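Local coordinates for flocculation protein FLO11 (Saccharomyces cerevisiae, PDB 4UYT) that mediates homotypic cell-cell adhesion of yeast during flocculation, through the fibronectin type III-like N-terminal domain of a cell-wall flocculin, at residues T37-S40 against T46-I49; F101-T106 against F166-D171; T106-V109 against Q113-M116. All blocks are in the same frame, centred on the assembly; numbering follows the deposited sequence.

Interaction 1: residues T37-S40 against T46-I49. With NA (sodium ion), chain G.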
ATOM      1  N   THR A  37      -0.134  -0.888   9.630  1.00  7.28           N
ATOM      2  CA  THR A  37      -0.602  -0.741  10.982  1.00  7.98           C
ATOM      3  C   THR A  37      -0.648  -2.026  11.810  1.00  8.01           C
ATOM      4  O   THR A  37      -0.695  -1.954  13.031  1.00 10.06           O
ATOM      5  CB  THR A  37      -1.982  -0.077  11.003  1.00  9.32           C
ATOM      6  OG1 THR A  37      -2.902  -0.899  10.293  1.00 10.15           O
ATOM      7  CG2 THR A  37      -1.922   1.320  10.366  1.00 11.16           C
ATOM      8  N   SER A  38      -0.660  -3.187  11.182  0.58  6.91           N
ATOM      9  CA  SER A  38      -0.515  -4.446  11.893  0.58  7.12           C
ATOM     10  C   SER A  38       0.080  -5.475  10.963  0.58  6.72           C
ATOM     11  O   SER A  38      -0.148  -5.450   9.751  0.58  6.36           O
ATOM     12  CB  SER A  38      -1.834  -4.974  12.471  0.58  7.94           C
ATOM     13  OG  SER A  38      -2.778  -5.182  11.457  0.58  9.16           O
ATOM     14  N   VAL A  39       0.786  -6.407  11.583  1.00  6.28           N
ATOM     15  CA  VAL A  39       1.405  -7.531  10.916  1.00  6.13           C
ATOM     16  C   VAL A  39       1.240  -8.730  11.827  1.00  6.36           C
ATOM     17  O   VAL A  39       1.613  -8.673  12.991  1.00  7.39           O
ATOM     18  CB  VAL A  39       2.900  -7.269  10.639  1.00  6.54           C
ATOM     19  CG1 VAL A  39       3.555  -8.532  10.094  1.00  6.97           C
ATOM     20  CG2 VAL A  39       3.126  -6.091   9.699  1.00  6.21           C
ATOM     21  N   SER A  40       0.723  -9.831  11.286  1.00  6.29           N
ATOM     22  CA  SER A  40       0.615 -11.089  11.993  1.00  6.80           C
ATOM     23  C   SER A  40       1.191 -12.195  11.151  1.00  6.45           C
ATOM     24  O   SER A  40       0.848 -12.368   9.979  1.00  7.73           O
ATOM     25  CB  SER A  40      -0.858 -11.388  12.281  1.00  8.61           C
ATOM     26  OG  SER A  40      -1.067 -12.616  12.927  1.00 10.32           O
ATOM     27  N   THR A  46       4.489 -16.371   5.477  1.00  5.64           N
ATOM     28  CA  THR A  46       3.277 -15.680   5.116  1.00  5.73           C
ATOM     29  C   THR A  46       2.799 -14.833   6.295  1.00  5.57           C
ATOM     30  O   THR A  46       2.681 -15.339   7.427  1.00  6.19           O
ATOM     31  CB  THR A  46       2.203 -16.690   4.744  1.00  6.25           C
ATOM     32  OG1 THR A  46       2.716 -17.526   3.704  1.00  6.51           O
ATOM     33  CG2 THR A  46       0.960 -16.006   4.265  1.00  6.97           C
ATOM     34  N   TYR A  47       2.510 -13.560   6.007  1.00  5.76           N
ATOM     35  CA  TYR A  47       2.042 -12.602   7.020  1.00  5.79           C
ATOM     36  C   TYR A  47       0.787 -11.952   6.510  1.00  5.70           C
ATOM     37  O   TYR A  47       0.670 -11.623   5.333  1.00  6.72           O
ATOM     38  CB  TYR A  47       3.102 -11.499   7.265  1.00  6.01           C
ATOM     39  CG  TYR A  47       4.421 -12.053   7.686  1.00  5.85           C
ATOM     40  CD1 TYR A  47       5.329 -12.550   6.763  1.00  5.80           C
ATOM     41  CD2 TYR A  47       4.776 -12.083   9.030  1.00  5.90           C
ATOM     42  CE1 TYR A  47       6.510 -13.079   7.159  1.00  5.81           C
ATOM     43  CE2 TYR A  47       5.988 -12.597   9.430  1.00  5.80           C
ATOM     44  CZ  TYR A  47       6.856 -13.103   8.481  1.00  5.69           C
ATOM     45  OH  TYR A  47       8.052 -13.603   8.889  1.00  6.53           O
ATOM     46  N   GLN A  48      -0.136 -11.742   7.449  1.00  6.07           N
ATOM     47  CA  GLN A  48      -1.328 -10.963   7.200  1.00  6.75           C
ATOM     48  C   GLN A  48      -1.050  -9.544   7.668  1.00  6.44           C
ATOM     49  O   GLN A  48      -0.737  -9.327   8.839  1.00  7.62           O
ATOM     50  CB  GLN A  48      -2.508 -11.564   7.951  1.00  8.48           C
ATOM     51  CG  GLN A  48      -3.808 -10.866   7.637  1.00 10.97           C
ATOM     52  CD  GLN A  48      -4.985 -11.597   8.189  1.00 17.42           C
ATOM     53  OE1 GLN A  48      -5.140 -11.690   9.387  1.00 27.16           O
ATOM     54  NE2 GLN A  48      -5.822 -12.131   7.318  1.00 22.02           N
ATOM     55  N   ILE A  49      -1.099  -8.586   6.739  1.00  6.46           N
ATOM     56  CA  ILE A  49      -0.784  -7.205   7.031  1.00  6.68           C
ATOM     57  C   ILE A  49      -1.981  -6.321   6.773  1.00  6.68           C
ATOM     58  O   ILE A  49      -2.815  -6.656   5.926  1.00  7.13           O
ATOM     59  CB  ILE A  49       0.452  -6.716   6.246  1.00  7.22           C
ATOM     60  CG1 ILE A  49       0.189  -6.456   4.766  1.00  7.55           C
ATOM     61  CG2 ILE A  49       1.579  -7.705   6.449  1.00  7.94           C
ATOM     62  CD1 ILE A  49       1.363  -5.825   4.039  1.00  8.65           C
TER
HETATM   63 NA    NA G1212      -2.673  -7.751  10.207  1.00 27.12          NA
HETATM   64  O   HOH W   1      -4.397  -9.303  10.850  1.00 49.26           O
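With CG1 anti to the backbone N (chi1 173°), Val39 splits its two methyls between two residues of the opposing strand: CG1 lies 3.9 Å from Tyr47 CD2, and CG2 3.9 Å from Ile49 CG2. The Val39 and Ile49 side chains run side by side, pointing the same way, and Trp168 packs against both. Ile49 CG1 stands between its backbone N and carbonyl carbon (chi1 75°), which leaves the CG2 branch to meet Val39. Ser40 and Gln48 project from the other face, where their backbones form a hydrogen-bonded pair: Ser40 N to Gln48 O is 2.9 Å, and Gln48 N to Ser40 O is 2.8 Å. Gln48 O is also a ligand of a sodium ion at 2.9 Å, so one carbonyl serves both strand pairing and metal. Ser38 OG, in the conformer described here, reaches the same ion from the facing strand, and a water 2.4 Å from the sodium is a further ligand and donates to Gln48 OE1. The Tyr47 hydroxyl is hydrogen-bonded to Asp171 N. These contacts make up an antiparallel beta hairpin of strands 32-43 and 46-55 in the fibronectin type III-like domain, with a sodium site on one face.

Interaction 2: residues F101-T106 against F166-D171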
ATOM      1  N   PHE A 101      -4.350  -8.086   3.765  1.00  6.98           N
ATOM      2  CA  PHE A 101      -4.026  -9.092   2.767  1.00  6.61           C
ATOM      3  C   PHE A 101      -2.755  -9.775   3.204  1.00  6.42           C
ATOM      4  O   PHE A 101      -2.104  -9.357   4.141  1.00  7.11           O
ATOM      5  CB  PHE A 101      -3.909  -8.514   1.355  1.00  6.96           C
ATOM      6  CG  PHE A 101      -2.869  -7.427   1.219  1.00  7.14           C
ATOM      7  CD1 PHE A 101      -3.149  -6.104   1.578  1.00  8.31           C
ATOM      8  CD2 PHE A 101      -1.619  -7.710   0.707  1.00  7.73           C
ATOM      9  CE1 PHE A 101      -2.206  -5.119   1.458  1.00  8.91           C
ATOM     10  CE2 PHE A 101      -0.676  -6.704   0.565  1.00  8.42           C
ATOM     11  CZ  PHE A 101      -0.975  -5.416   0.949  1.00  8.58           C
ATOM     12  N   GLU A 102      -2.432 -10.881   2.519  1.00  6.65           N
ATOM     13  CA  GLU A 102      -1.268 -11.677   2.866  1.00  6.54           C
ATOM     14  C   GLU A 102      -0.102 -11.428   1.891  1.00  5.86           C
ATOM     15  O   GLU A 102      -0.274 -11.260   0.687  1.00  6.95           O
ATOM     16  CB  GLU A 102      -1.621 -13.160   2.925  1.00  7.34           C
ATOM     17  CG  GLU A 102      -2.496 -13.484   4.116  1.00  8.99           C
ATOM     18  CD  GLU A 102      -2.927 -14.942   4.146  1.00 11.63           C
ATOM     19  OE1 GLU A 102      -3.207 -15.543   3.101  1.00 16.23           O
ATOM     20  OE2 GLU A 102      -3.026 -15.494   5.225  1.00 19.78           O
ATOM     21  N   VAL A 103       1.095 -11.463   2.475  1.00  5.89           N
ATOM     22  CA  VAL A 103       2.327 -11.337   1.727  1.00  5.62           C
ATOM     23  C   VAL A 103       3.269 -12.444   2.160  1.00  5.49           C
ATOM     24  O   VAL A 103       3.207 -12.922   3.290  1.00  6.40           O
ATOM     25  CB  VAL A 103       3.002  -9.966   1.926  1.00  5.95           C
ATOM     26  CG1 VAL A 103       2.101  -8.852   1.428  1.00  7.21           C
ATOM     27  CG2 VAL A 103       3.406  -9.743   3.378  1.00  6.71           C
ATOM     28  N   TYR A 104       4.189 -12.783   1.263  1.00  5.59           N
ATOM     29  CA  TYR A 104       5.319 -13.606   1.605  1.00  5.84           C
ATOM     30  C   TYR A 104       6.514 -12.669   1.776  1.00  5.62           C
ATOM     31  O   TYR A 104       6.928 -11.990   0.833  1.00  6.76           O
ATOM     32  CB  TYR A 104       5.638 -14.612   0.491  1.00  6.37           C
ATOM     33  CG  TYR A 104       4.499 -15.462   0.002  1.00  6.44           C
ATOM     34  CD1 TYR A 104       3.591 -16.067   0.865  1.00  6.33           C
ATOM     35  CD2 TYR A 104       4.364 -15.708  -1.372  1.00  6.77           C
ATOM     36  CE1 TYR A 104       2.573 -16.878   0.401  1.00  6.32           C
ATOM     37  CE2 TYR A 104       3.342 -16.507  -1.841  1.00  6.71           C
ATOM     38  CZ  TYR A 104       2.453 -17.094  -0.965  1.00  6.34           C
ATOM     39  OH  TYR A 104       1.469 -17.887  -1.476  1.00  7.07           O
ATOM     40  N   ALA A 105       7.023 -12.576   3.003  1.00  6.20           N
ATOM     41  CA  ALA A 105       8.134 -11.637   3.322  1.00  6.03           C
ATOM     42  C   ALA A 105       9.338 -12.456   3.651  1.00  5.89           C
ATOM     43  O   ALA A 105       9.330 -13.182   4.652  1.00  6.84           O
ATOM     44  CB  ALA A 105       7.749 -10.720   4.480  1.00  6.42           C
ATOM     45  N   THR A 106      10.344 -12.394   2.803  1.00  6.46           N
ATOM     46  CA  THR A 106      11.482 -13.260   2.911  1.00  6.46           C
ATOM     47  C   THR A 106      12.843 -12.561   2.807  1.00  6.70           C
ATOM     48  O   THR A 106      13.811 -13.184   3.168  1.00  7.82           O
ATOM     49  CB  THR A 106      11.434 -14.392   1.875  1.00  7.17           C
ATOM     50  OG1 THR A 106      11.483 -13.780   0.588  1.00  8.37           O
ATOM     51  CG2 THR A 106      10.190 -15.239   2.039  1.00  7.18           C
ATOM     52  N   PHE A 166       8.649  -1.256   4.458  1.00  6.66           N
ATOM     53  CA  PHE A 166       8.526  -1.579   5.870  1.00  6.49           C
ATOM     54  C   PHE A 166       9.185  -2.899   6.132  1.00  6.23           C
ATOM     55  O   PHE A 166       9.299  -3.750   5.234  1.00  6.67           O
ATOM     56  CB  PHE A 166       7.054  -1.662   6.287  1.00  6.95           C
ATOM     57  CG  PHE A 166       6.382  -0.335   6.294  1.00  7.16           C
ATOM     58  CD1 PHE A 166       5.884   0.220   5.119  1.00  7.90           C
ATOM     59  CD2 PHE A 166       6.228   0.379   7.494  1.00  8.23           C
ATOM     60  CE1 PHE A 166       5.303   1.477   5.146  1.00  8.91           C
ATOM     61  CE2 PHE A 166       5.623   1.632   7.505  1.00  9.56           C
ATOM     62  CZ  PHE A 166       5.160   2.157   6.336  1.00  9.39           C
ATOM     63  N   TYR A 167       9.549  -3.125   7.390  1.00  6.01           N
ATOM     64  CA  TYR A 167      10.068  -4.428   7.796  1.00  6.01           C
ATOM     65  C   TYR A 167       9.580  -4.754   9.198  1.00  6.38           C
ATOM     66  O   TYR A 167       9.067  -3.914   9.938  1.00  6.91           O
ATOM     67  CB  TYR A 167      11.592  -4.449   7.671  1.00  6.20           C
ATOM     68  CG  TYR A 167      12.376  -3.548   8.609  1.00  7.36           C
ATOM     69  CD1 TYR A 167      12.570  -3.902   9.932  1.00  8.84           C
ATOM     70  CD2 TYR A 167      13.043  -2.434   8.137  1.00  8.16           C
ATOM     71  CE1 TYR A 167      13.352  -3.181  10.783  1.00 11.02           C
ATOM     72  CE2 TYR A 167      13.862  -1.677   8.994  1.00 10.63           C
ATOM     73  CZ  TYR A 167      13.990  -2.072  10.329  1.00 12.10           C
ATOM     74  OH  TYR A 167      14.779  -1.390  11.233  1.00 16.64           O
ATOM     75  N   TRP A 168       9.711  -6.024   9.561  1.00  6.17           N
ATOM     76  CA  TRP A 168       9.204  -6.530  10.832  1.00  6.22           C
ATOM     77  C   TRP A 168       9.926  -7.849  11.150  1.00  6.10           C
ATOM     78  O   TRP A 168      10.688  -8.380  10.363  1.00  6.83           O
ATOM     79  CB  TRP A 168       7.709  -6.745  10.786  1.00  6.32           C
ATOM     80  CG  TRP A 168       7.224  -7.601   9.660  1.00  6.20           C
ATOM     81  CD1 TRP A 168       7.250  -8.974   9.583  1.00  6.34           C
ATOM     82  CD2 TRP A 168       6.633  -7.156   8.450  1.00  6.14           C
ATOM     83  NE1 TRP A 168       6.719  -9.403   8.389  1.00  6.15           N
ATOM     84  CE2 TRP A 168       6.308  -8.313   7.681  1.00  5.89           C
ATOM     85  CE3 TRP A 168       6.298  -5.892   7.940  1.00  6.33           C
ATOM     86  CZ2 TRP A 168       5.631  -8.249   6.475  1.00  6.56           C
ATOM     87  CZ3 TRP A 168       5.634  -5.826   6.740  1.00  7.27           C
ATOM     88  CH2 TRP A 168       5.299  -6.997   6.023  1.00  7.14           C
ATOM     89  N   ASN A 169       9.647  -8.369  12.335  1.00  6.54           N
ATOM     90  CA  ASN A 169      10.324  -9.567  12.803  1.00  6.26           C
ATOM     91  C   ASN A 169       9.879 -10.838  12.048  1.00  5.93           C
ATOM     92  O   ASN A 169       8.686 -11.091  11.879  1.00  6.20           O
ATOM     93  CB  ASN A 169      10.132  -9.782  14.288  1.00  6.64           C
ATOM     94  CG  ASN A 169      11.072  -8.927  15.124  1.00  7.30           C
ATOM     95  OD1 ASN A 169      11.415  -7.798  14.760  1.00  8.42           O
ATOM     96  ND2 ASN A 169      11.476  -9.448  16.262  1.00  8.84           N
ATOM     97  N   ILE A 170      10.852 -11.654  11.709  1.00  6.17           N
ATOM     98  CA  ILE A 170      10.615 -12.979  11.134  1.00  6.16           C
ATOM     99  C   ILE A 170       9.728 -13.778  12.083  1.00  5.86           C
ATOM    100  O   ILE A 170       9.990 -13.857  13.296  1.00  5.84           O
ATOM    101  CB  ILE A 170      11.949 -13.692  10.878  1.00  6.68           C
ATOM    102  CG1 ILE A 170      12.760 -12.963   9.800  1.00  7.54           C
ATOM    103  CG2 ILE A 170      11.729 -15.153  10.483  1.00  7.22           C
ATOM    104  CD1 ILE A 170      14.228 -13.337   9.778  1.00  7.99           C
ATOM    105  N   ASP A 171       8.675 -14.359  11.524  1.00  5.70           N
ATOM    106  CA  ASP A 171       7.674 -15.166  12.226  1.00  5.86           C
ATOM    107  C   ASP A 171       6.990 -14.376  13.353  1.00  5.93           C
ATOM    108  O   ASP A 171       6.313 -14.957  14.210  1.00  6.64           O
ATOM    109  CB  ASP A 171       8.268 -16.465  12.748  1.00  6.20           C
ATOM    110  CG  ASP A 171       8.897 -17.300  11.653  1.00  6.91           C
ATOM    111  OD1 ASP A 171       8.473 -17.137  10.474  1.00  6.99           O
ATOM    112  OD2 ASP A 171       9.818 -18.086  11.950  1.00  9.08           O
TER
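The buried apolar interior between strands 96-104 and 166-169 of the Flo11 domain is crossed by Trp168, whose indole reaches Val103 on strand 96-104 and Ala105 just past its end. One atom, CZ2 on the six-membered ring, does the touching on the tryptophan side: it lies 3.8 Å from Ala105 CB and 4.1 Å from Val103 CG2. The valine methyl comes in at the indole edge, close to the ring plane. Trp168 CG sits between its own backbone N and carbonyl carbon (chi1 54°), a setting that carries the benzo end toward strand 96-104. A chi1 of -62° likewise sets Val103 CG2 between backbone N and carbonyl carbon, and this branch meets the ring. All three residues are buried and the contact is purely apolar, a small meeting of 92 Å² in which van der Waals packing does the work. Further cover comes from Tyr47, edge-to-face with Trp168, on strand 46-55, the sheet neighbour of 96-104. Val114 touches both Ala105 and Trp168 from strand 113-115, which pairs with 166-169, so the tryptophan bridges from the three-stranded sheet to the four-stranded sheet that holds 46-55 and 96-104.

Interaction 3: residues T106-V109 against Q113-M116. With NA (sodium ion), chain B; NA (sodium ion), chain F.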
ATOM      1  N   THR A 106      10.344 -12.394   2.803  1.00  6.46           N
ATOM      2  CA  THR A 106      11.482 -13.260   2.911  1.00  6.46           C
ATOM      3  C   THR A 106      12.843 -12.561   2.807  1.00  6.70           C
ATOM      4  O   THR A 106      13.811 -13.184   3.168  1.00  7.82           O
ATOM      5  CB  THR A 106      11.434 -14.392   1.875  1.00  7.17           C
ATOM      6  OG1 THR A 106      11.483 -13.780   0.588  1.00  8.37           O
ATOM      7  CG2 THR A 106      10.190 -15.239   2.039  1.00  7.18           C
ATOM      8  N   GLN A 107      12.941 -11.334   2.300  0.58  6.79           N
ATOM      9  CA  GLN A 107      14.255 -10.715   2.123  0.58  7.64           C
ATOM     10  C   GLN A 107      14.713 -10.140   3.445  0.58  6.78           C
ATOM     11  O   GLN A 107      14.067  -9.277   4.017  0.58  7.66           O
ATOM     12  CB  GLN A 107      14.219  -9.638   1.031  0.58  8.80           C
ATOM     13  CG  GLN A 107      13.832 -10.169  -0.345  0.58 11.20           C
ATOM     14  CD  GLN A 107      14.530 -11.460  -0.694  0.58 16.75           C
ATOM     15  OE1 GLN A 107      13.884 -12.553  -0.743  0.58 15.46           O
ATOM     16  NE2 GLN A 107      15.858 -11.364  -0.896  0.58 17.50           N
ATOM     17  N   ASP A 108      15.823 -10.625   3.961  1.00  7.85           N
ATOM     18  CA  ASP A 108      16.282 -10.214   5.287  1.00  8.15           C
ATOM     19  C   ASP A 108      16.780  -8.768   5.322  1.00  8.47           C
ATOM     20  O   ASP A 108      17.562  -8.333   4.475  1.00 10.30           O
ATOM     21  CB  ASP A 108      17.441 -11.091   5.752  1.00  9.66           C
ATOM     22  CG  ASP A 108      17.076 -12.531   5.942  1.00 10.24           C
ATOM     23  OD1 ASP A 108      15.924 -12.817   6.277  1.00  9.76           O
ATOM     24  OD2 ASP A 108      17.945 -13.403   5.748  1.00 14.43           O
ATOM     25  N   VAL A 109      16.382  -8.067   6.369  1.00  8.19           N
ATOM     26  CA  VAL A 109      17.022  -6.829   6.795  1.00  8.26           C
ATOM     27  C   VAL A 109      18.263  -7.151   7.605  1.00  8.97           C
ATOM     28  O   VAL A 109      19.290  -6.482   7.510  1.00 10.25           O
ATOM     29  CB  VAL A 109      16.087  -6.018   7.707  1.00  9.23           C
ATOM     30  CG1 VAL A 109      16.727  -4.674   8.087  1.00 10.32           C
ATOM     31  CG2 VAL A 109      14.757  -5.788   7.033  1.00  9.63           C
ATOM     32  N   GLN A 113      14.785  -9.827  11.053  1.00  8.98           N
ATOM     33  CA  GLN A 113      13.752  -9.010  10.422  1.00  7.89           C
ATOM     34  C   GLN A 113      13.769  -9.150   8.923  1.00  6.96           C
ATOM     35  O   GLN A 113      14.830  -9.334   8.341  1.00  8.03           O
ATOM     36  CB  GLN A 113      13.931  -7.554  10.823  1.00  8.77           C
ATOM     37  CG  GLN A 113      13.865  -7.451  12.332  1.00 10.86           C
ATOM     38  CD  GLN A 113      14.031  -6.108  12.846  1.00 11.27           C
ATOM     39  OE1 GLN A 113      15.059  -5.454  12.633  1.00 12.72           O
ATOM     40  NE2 GLN A 113      12.953  -5.619  13.490  1.00 15.26           N
ATOM     41  N   VAL A 114      12.580  -9.067   8.323  1.00  7.17           N
ATOM     42  CA  VAL A 114      12.384  -9.225   6.899  1.00  6.89           C
ATOM     43  C   VAL A 114      11.626  -8.013   6.363  1.00  6.01           C
ATOM     44  O   VAL A 114      10.765  -7.455   7.051  1.00  6.56           O
ATOM     45  CB  VAL A 114      11.620 -10.528   6.525  1.00  8.08           C
ATOM     46  CG1 VAL A 114      12.560 -11.732   6.457  1.00  7.88           C
ATOM     47  CG2 VAL A 114      10.393 -10.735   7.420  1.00  7.43           C
ATOM     48  N   TRP A 115      11.895  -7.687   5.112  1.00  6.53           N
ATOM     49  CA  TRP A 115      11.202  -6.664   4.373  1.00  6.50           C
ATOM     50  C   TRP A 115       9.848  -7.136   3.882  1.00  5.98           C
ATOM     51  O   TRP A 115       9.675  -8.241   3.350  1.00  6.77           O
ATOM     52  CB  TRP A 115      11.997  -6.253   3.139  1.00  7.04           C
ATOM     53  CG  TRP A 115      13.219  -5.427   3.413  1.00  7.73           C
ATOM     54  CD1 TRP A 115      14.507  -5.834   3.400  1.00  8.74           C
ATOM     55  CD2 TRP A 115      13.237  -4.028   3.685  1.00  7.64           C
ATOM     56  NE1 TRP A 115      15.328  -4.776   3.648  1.00  9.34           N
ATOM     57  CE2 TRP A 115      14.582  -3.637   3.803  1.00  8.39           C
ATOM     58  CE3 TRP A 115      12.246  -3.056   3.795  1.00  7.93           C
ATOM     59  CZ2 TRP A 115      14.959  -2.313   4.062  1.00  8.95           C
ATOM     60  CZ3 TRP A 115      12.623  -1.744   4.016  1.00  8.36           C
ATOM     61  CH2 TRP A 115      13.978  -1.383   4.156  1.00  9.02           C
ATOM     62  N   MET A 116       8.888  -6.247   3.978  1.00  6.38           N
ATOM     63  CA  MET A 116       7.685  -6.358   3.189  1.00  6.29           C
ATOM     64  C   MET A 116       8.044  -6.432   1.699  1.00  6.14           C
ATOM     65  O   MET A 116       8.815  -5.601   1.234  1.00  6.71           O
ATOM     66  CB  MET A 116       6.860  -5.107   3.428  1.00  6.44           C
ATOM     67  CG  MET A 116       5.501  -5.084   2.764  1.00  6.32           C
ATOM     68  SD  MET A 116       4.648  -3.541   3.082  1.00  7.50           S
ATOM     69  CE  MET A 116       5.433  -2.476   1.883  1.00  8.53           C
TER
HETATM   70 NA    NA B1207      18.206  -4.481   3.624  1.00 30.14          NA
HETATM   71 NA    NA F1211      21.985  -6.351   8.222  1.00 46.56          NA
HETATM   72  O   HOH W   2      10.683  -9.794   1.382  1.00  8.81           O
HETATM   73  O   HOH W   3      19.814  -4.586   5.621  1.00 26.45           O
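Val109 packs over the indole of Trp115 where the loop after strand 96-104 doubles back on strand 113-115, joined to it by a single beta bridge between Asp108 and Val114. In the tight part, Val109 CG2 lies 3.6 Å from the centroid of the five-membered ring and 14° off its normal, a CH-pi contact over one face. A chi1 of -177° turns Val109 CG1 away from the backbone N and puts CG2 over the ring. Flanking the bridge, Trp115 N donates to Gln107 O at 2.9 Å, nearly straight and close to the C=O direction, whereas Val109 N reaches Gln113 O at 2.8 Å from above the carbonyl plane. Val114, on the inner side, packs against Tyr47.

The outer part is looser and wet. Thr106, Gln107 and Asp108 are exposed, and across the contact the Asp108 carboxylate meets little more than Val114 CG1, 3.5 Å from OD1. A water accepts from Gln107 N and donates to Trp115 O, extending the pairing where direct bonds stop. An indole partly exposed at this surface is consistent with the aromatic bands that give the domain homophilic binding. Val109 O binds one sodium ion at 2.8 Å and accepts from a second water, a ligand of another. That other ion, modelled as sodium, lies at the indole edge 2.9 Å from Trp115 NE1, which has no in-plane lone pair, making a direct bond doubtful.

Overall arrangement
The contacts run from interior to surface. Interaction 2 is buried and wholly apolar; interaction 1 is partly buried, with a greasy inner face and a polar, sodium-bearing outer one; interaction 3 is a surface contact with ordered waters and sodium ions around it. Interactions 1 and 2 reach the same four-stranded sheet, where Tyr47 N pairs with Val103 O, while interactions 2 and 3 meet in the three-stranded sheet, with Val114 N on Trp168 O, and share Thr106. Backbone hydrogen bonds occur in interactions 1 and 3, both between segments close in sequence; interaction 2 joins segments about sixty residues apart through side chains alone, linking the four-stranded and three-stranded sheets.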